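Local coordinates for protein alpha-1,3-glucanase (Streptomyces thermodiastaticus, PDB 7C7D) that hydrolyses alpha-1,3-glucan, probably by endo-cleavage of its alpha-1,3-glucosidic linkages, as a thermostable glycosidase of family GH87, at residues A[402-414]-A[433-446]. Numbering follows the deposited sequence.
Sequences NLANGIAIYGGTD and AISNQKFAEPFHPL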
loop_
_atom_site.group_PDB
_atom_site.type_symbol
_atom_site.label_atom_id
_atom_site.label_comp_id
_atom_site.label_asym_id
_atom_site.label_seq_id
_atom_site.Cartn_x
_atom_site.Cartn_y
_atom_site.Cartn_z
ATOM N N ASN A 402 -7.604 -2.210 -1.715
ATOM C CA ASN A 402 -8.960 -2.742 -1.880
ATOM C C ASN A 402 -9.370 -2.809 -3.342
ATOM O O ASN A 402 -10.201 -3.647 -3.720
ATOM C CB ASN A 402 -10.005 -1.832 -1.234
ATOM C CG ASN A 402 -9.796 -1.576 0.245
ATOM O OD1 ASN A 402 -10.206 -0.520 0.730
ATOM N ND2 ASN A 402 -9.204 -2.515 0.967
ATOM N N LEU A 403 -8.872 -1.876 -4.145
ATOM C CA LEU A 403 -9.121 -1.815 -5.573
ATOM C C LEU A 403 -7.886 -1.172 -6.193
ATOM O O LEU A 403 -7.074 -0.556 -5.499
ATOM C CB LEU A 403 -10.410 -1.040 -5.877
ATOM C CG LEU A 403 -10.540 0.384 -5.350
ATOM C CD1 LEU A 403 -10.051 1.392 -6.379
ATOM C CD2 LEU A 403 -11.987 0.684 -4.947
ATOM N N ALA A 404 -7.750 -1.326 -7.505
ATOM C CA ALA A 404 -6.616 -0.774 -8.233
ATOM C C ALA A 404 -5.298 -1.441 -7.830
ATOM O O ALA A 404 -5.279 -2.618 -7.450
ATOM C CB ALA A 404 -6.581 0.757 -8.161
ATOM N N ASN A 405 -4.192 -0.727 -7.946
ATOM C CA ASN A 405 -2.893 -1.377 -8.043
ATOM C C ASN A 405 -2.123 -1.365 -6.725
ATOM O O ASN A 405 -2.367 -0.553 -5.834
ATOM C CB ASN A 405 -2.071 -0.669 -9.120
ATOM C CG ASN A 405 -2.821 -0.565 -10.428
ATOM O OD1 ASN A 405 -2.942 -1.537 -11.159
ATOM N ND2 ASN A 405 -3.348 0.617 -10.720
ATOM N N GLY A 406 -1.142 -2.266 -6.624
ATOM C CA GLY A 406 -0.171 -2.148 -5.552
ATOM C C GLY A 406 0.696 -0.918 -5.742
ATOM O O GLY A 406 0.760 -0.040 -4.876
ATOM N N ILE A 407 1.365 -0.847 -6.888
ATOM C CA ILE A 407 2.115 0.324 -7.320
ATOM C C ILE A 407 1.645 0.703 -8.717
ATOM O O ILE A 407 1.580 -0.155 -9.604
ATOM C CB ILE A 407 3.634 0.072 -7.322
ATOM C CG1 ILE A 407 4.131 -0.089 -5.887
ATOM C CG2 ILE A 407 4.358 1.193 -8.068
ATOM C CD1 ILE A 407 5.616 -0.402 -5.743
ATOM N N ALA A 408 1.320 1.982 -8.910
ATOM C CA ALA A 408 0.910 2.486 -10.216
ATOM C C ALA A 408 1.775 3.676 -10.591
ATOM O O ALA A 408 1.860 4.653 -9.837
ATOM C CB ALA A 408 -0.559 2.912 -10.205
ATOM N N ILE A 409 2.402 3.599 -11.762
ATOM C CA ILE A 409 3.170 4.701 -12.323
ATOM C C ILE A 409 2.419 5.187 -13.552
ATOM O O ILE A 409 2.413 4.511 -14.588
ATOM C CB ILE A 409 4.592 4.268 -12.705
ATOM C CG1 ILE A 409 5.286 3.547 -11.537
ATOM C CG2 ILE A 409 5.386 5.466 -13.223
ATOM C CD1 ILE A 409 5.413 4.361 -10.265
ATOM N N TYR A 410 1.783 6.354 -13.449
ATOM C CA TYR A 410 1.069 6.954 -14.574
ATOM C C TYR A 410 1.941 8.085 -15.107
ATOM O O TYR A 410 1.994 9.172 -14.525
ATOM C CB TYR A 410 -0.299 7.479 -14.149
ATOM C CG TYR A 410 -1.181 6.484 -13.435
ATOM C CD1 TYR A 410 -1.820 5.449 -14.115
ATOM C CD2 TYR A 410 -1.403 6.608 -12.069
ATOM C CE1 TYR A 410 -2.643 4.541 -13.426
ATOM C CE2 TYR A 410 -2.212 5.730 -11.386
ATOM C CZ TYR A 410 -2.830 4.706 -12.057
ATOM O OH TYR A 410 -3.633 3.850 -11.334
ATOM N N GLY A 411 2.642 7.819 -16.205
ATOM C CA GLY A 411 3.530 8.798 -16.797
ATOM C C GLY A 411 4.797 8.998 -15.977
ATOM O O GLY A 411 5.137 8.212 -15.094
ATOM N N GLY A 412 5.498 10.086 -16.285
ATOM C CA GLY A 412 6.712 10.438 -15.576
ATOM C C GLY A 412 7.970 10.000 -16.309
ATOM O O GLY A 412 7.938 9.270 -17.301
ATOM N N THR A 413 9.103 10.465 -15.785
ATOM C CA THR A 413 10.386 10.366 -16.472
ATOM C C THR A 413 11.424 9.734 -15.557
ATOM O O THR A 413 11.629 10.206 -14.438
ATOM C CB THR A 413 10.861 11.760 -16.883
ATOM O OG1 THR A 413 9.894 12.329 -17.768
ATOM C CG2 THR A 413 12.218 11.692 -17.581
ATOM N N ASP A 414 12.089 8.681 -16.042
ATOM C CA ASP A 414 13.218 8.094 -15.322
ATOM C C ASP A 414 12.799 7.657 -13.916
ATOM O O ASP A 414 13.334 8.114 -12.905
ATOM C CB ASP A 414 14.427 9.039 -15.295
ATOM C CG ASP A 414 15.068 9.204 -16.658
ATOM O OD1 ASP A 414 14.902 8.319 -17.526
ATOM O OD2 ASP A 414 15.745 10.227 -16.874
ATOM N N ALA A 433 1.518 -1.513 -12.126
ATOM C CA ALA A 433 1.076 -0.974 -13.404
ATOM C C ALA A 433 2.020 0.137 -13.842
ATOM O O ALA A 433 2.278 1.075 -13.079
ATOM C CB ALA A 433 -0.347 -0.427 -13.293
ATOM N N ILE A 434 2.543 0.015 -15.064
ATOM C CA ILE A 434 3.346 1.049 -15.712
ATOM C C ILE A 434 2.484 1.563 -16.859
ATOM O O ILE A 434 2.200 0.812 -17.800
ATOM C CB ILE A 434 4.684 0.490 -16.227
ATOM C CG1 ILE A 434 5.464 -0.225 -15.111
ATOM C CG2 ILE A 434 5.510 1.597 -16.915
ATOM C CD1 ILE A 434 5.796 0.643 -13.906
ATOM N N SER A 435 2.006 2.804 -16.767
ATOM C CA SER A 435 0.821 3.179 -17.527
ATOM C C SER A 435 0.903 4.579 -18.121
ATOM O O SER A 435 1.449 5.508 -17.515
ATOM C CB SER A 435 -0.399 3.101 -16.614
ATOM O OG SER A 435 -1.551 3.520 -17.311
ATOM N N ASN A 436 0.304 4.718 -19.309
ATOM C CA ASN A 436 0.046 6.005 -19.949
ATOM C C ASN A 436 -1.431 6.407 -19.875
ATOM O O ASN A 436 -1.921 7.156 -20.727
ATOM C CB ASN A 436 0.548 6.015 -21.394
ATOM C CG ASN A 436 2.014 6.404 -21.499
ATOM O OD1 ASN A 436 2.561 7.057 -20.605
ATOM N ND2 ASN A 436 2.656 6.022 -22.605
ATOM N N GLN A 437 -2.158 5.918 -18.869
ATOM C CA GLN A 437 -3.528 6.363 -18.619
ATOM C C GLN A 437 -3.478 7.742 -17.973
ATOM O O GLN A 437 -2.897 7.910 -16.896
ATOM C CB GLN A 437 -4.244 5.363 -17.713
ATOM C CG GLN A 437 -5.732 5.656 -17.535
ATOM C CD GLN A 437 -6.495 4.519 -16.875
ATOM O OE1 GLN A 437 -5.906 3.553 -16.393
ATOM N NE2 GLN A 437 -7.820 4.642 -16.834
ATOM N N LYS A 438 -4.082 8.731 -18.625
ATOM C CA LYS A 438 -3.851 10.108 -18.198
ATOM C C LYS A 438 -4.809 10.595 -17.115
ATOM O O LYS A 438 -4.397 11.363 -16.237
ATOM C CB LYS A 438 -3.865 11.057 -19.399
ATOM C CG LYS A 438 -5.198 11.210 -20.084
ATOM C CD LYS A 438 -5.046 12.106 -21.296
ATOM C CE LYS A 438 -6.348 12.255 -22.047
ATOM N NZ LYS A 438 -6.179 13.170 -23.203
ATOM N N PHE A 439 -6.076 10.177 -17.167
ATOM C CA PHE A 439 -7.133 10.638 -16.261
ATOM C C PHE A 439 -7.525 12.108 -16.430
ATOM O O PHE A 439 -8.713 12.440 -16.349
ATOM C CB PHE A 439 -6.819 10.347 -14.788
ATOM C CG PHE A 439 -6.544 8.901 -14.494
ATOM C CD1 PHE A 439 -7.582 7.992 -14.358
ATOM C CD2 PHE A 439 -5.247 8.456 -14.333
ATOM C CE1 PHE A 439 -7.321 6.657 -14.077
ATOM C CE2 PHE A 439 -4.982 7.131 -14.048
ATOM C CZ PHE A 439 -6.020 6.230 -13.922
ATOM N N ALA A 440 -6.551 12.996 -16.633
ATOM C CA ALA A 440 -6.803 14.428 -16.770
ATOM C C ALA A 440 -5.613 15.060 -17.486
ATOM O O ALA A 440 -4.634 14.386 -17.810
ATOM C CB ALA A 440 -7.042 15.076 -15.404
ATOM N N GLU A 441 -5.696 16.366 -17.719
ATOM C CA GLU A 441 -4.627 17.109 -18.368
ATOM C C GLU A 441 -4.226 18.292 -17.497
ATOM O O GLU A 441 -5.038 18.783 -16.707
ATOM C CB GLU A 441 -5.083 17.622 -19.744
ATOM C CG GLU A 441 -5.341 16.524 -20.777
ATOM C CD GLU A 441 -4.070 15.946 -21.389
ATOM O OE1 GLU A 441 -2.957 16.351 -20.990
ATOM O OE2 GLU A 441 -4.187 15.085 -22.289
ATOM N N PRO A 442 -2.978 18.786 -17.626
ATOM C CA PRO A 442 -1.924 18.326 -18.535
ATOM C C PRO A 442 -1.160 17.138 -17.969
ATOM O O PRO A 442 -0.618 17.201 -16.866
ATOM C CB PRO A 442 -1.010 19.545 -18.646
ATOM C CG PRO A 442 -1.145 20.220 -17.331
ATOM C CD PRO A 442 -2.572 20.001 -16.892
ATOM N N PHE A 443 -1.127 16.060 -18.740
ATOM C CA PHE A 443 -0.479 14.820 -18.351
ATOM C C PHE A 443 0.838 14.670 -19.098
ATOM O O PHE A 443 0.974 15.090 -20.249
ATOM C CB PHE A 443 -1.397 13.647 -18.688
ATOM C CG PHE A 443 -0.816 12.297 -18.373
ATOM C CD1 PHE A 443 -0.638 11.888 -17.056
ATOM C CD2 PHE A 443 -0.466 11.423 -19.394
ATOM C CE1 PHE A 443 -0.108 10.636 -16.763
ATOM C CE2 PHE A 443 0.052 10.167 -19.106
ATOM C CZ PHE A 443 0.232 9.775 -17.793
ATOM N N HIS A 444 1.815 14.069 -18.427
ATOM C CA HIS A 444 3.136 13.850 -19.018
ATOM C C HIS A 444 3.397 12.361 -19.147
ATOM O O HIS A 444 3.688 11.690 -18.143
ATOM C CB HIS A 444 4.199 14.528 -18.165
ATOM C CG HIS A 444 4.053 16.013 -18.158
ATOM N ND1 HIS A 444 4.749 16.831 -19.021
ATOM C CD2 HIS A 444 3.232 16.824 -17.448
ATOM C CE1 HIS A 444 4.387 18.086 -18.821
ATOM N NE2 HIS A 444 3.468 18.110 -17.871
ATOM N N PRO A 445 3.299 11.801 -20.351
ATOM C CA PRO A 445 3.446 10.349 -20.514
ATOM C C PRO A 445 4.843 9.860 -20.162
ATOM O O PRO A 445 5.795 10.628 -20.014
ATOM C CB PRO A 445 3.143 10.123 -21.998
ATOM C CG PRO A 445 2.379 11.326 -22.429
ATOM C CD PRO A 445 2.893 12.465 -21.601
ATOM N N LEU A 446 4.946 8.535 -20.025
ATOM C CA LEU A 446 6.208 7.896 -19.669
ATOM C C LEU A 446 7.325 8.342 -20.605
ATOM O O LEU A 446 7.150 8.403 -21.828
ATOM C CB LEU A 446 6.051 6.378 -19.765
ATOM C CG LEU A 446 4.993 5.755 -18.849
ATOM C CD1 LEU A 446 4.586 4.379 -19.367
ATOM C CD2 LEU A 446 5.491 5.660 -17.413
HETATM O O HOH W 1 7.165 12.402 -18.363
#
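Tyr410 offers one face of its ring to the edge of Phe439 in a T-shaped stack, the planes turned 89° apart. Phe439 CE2 stands over the ring centre, with Tyr410 CE1 3.5 Å from it. Tyr410 stands on the same face of the sheet as Ala433 and Ser435, and its chi1 of -53°, with CG anti to the carbonyl carbon, swings the ring to the side of its own backbone N; Ser435 CB lies 3.7 Å from Tyr410 CD1, and the phenol OH reaches Asp377 in a hydrogen bond. A leucine in place of Tyr410 would probably leave the edge of Phe439 without its aromatic face and Asp377 without the hydroxyl it bonds.

Beneath these side chains, strands 407-410 and 433-435 run parallel. Ile409 is held through both its N-H and its carbonyl: N donates to Ala433 O (2.8 Å) and O accepts from Ser435 N. On the other face the two isoleucines lie side by side with matching torsions, as in a beta-helix ladder, Ile409 CG1 3.8 Å from Ile434 CD1.

Past the strands, Gly411 N bonds Ser435 O and Gly412 N bonds His444 O (3.0 Å). With no side chain on Gly411, whose phi is positive, the returning chain comes close, Phe443 CZ and the His444 carbonyl lying against it. Asn436 OD1 takes the N-H of Leu446 in its carbonyl plane, on a lone pair, at 2.9 Å, tying the two ends of the excursion together.

Within the pectate lyase-like parallel beta-helix, the paired strands are successive rungs of one sheet, flanked by strands 379-382 and 474-477, while Ile409 packs inward against Val417 of strand 415-423.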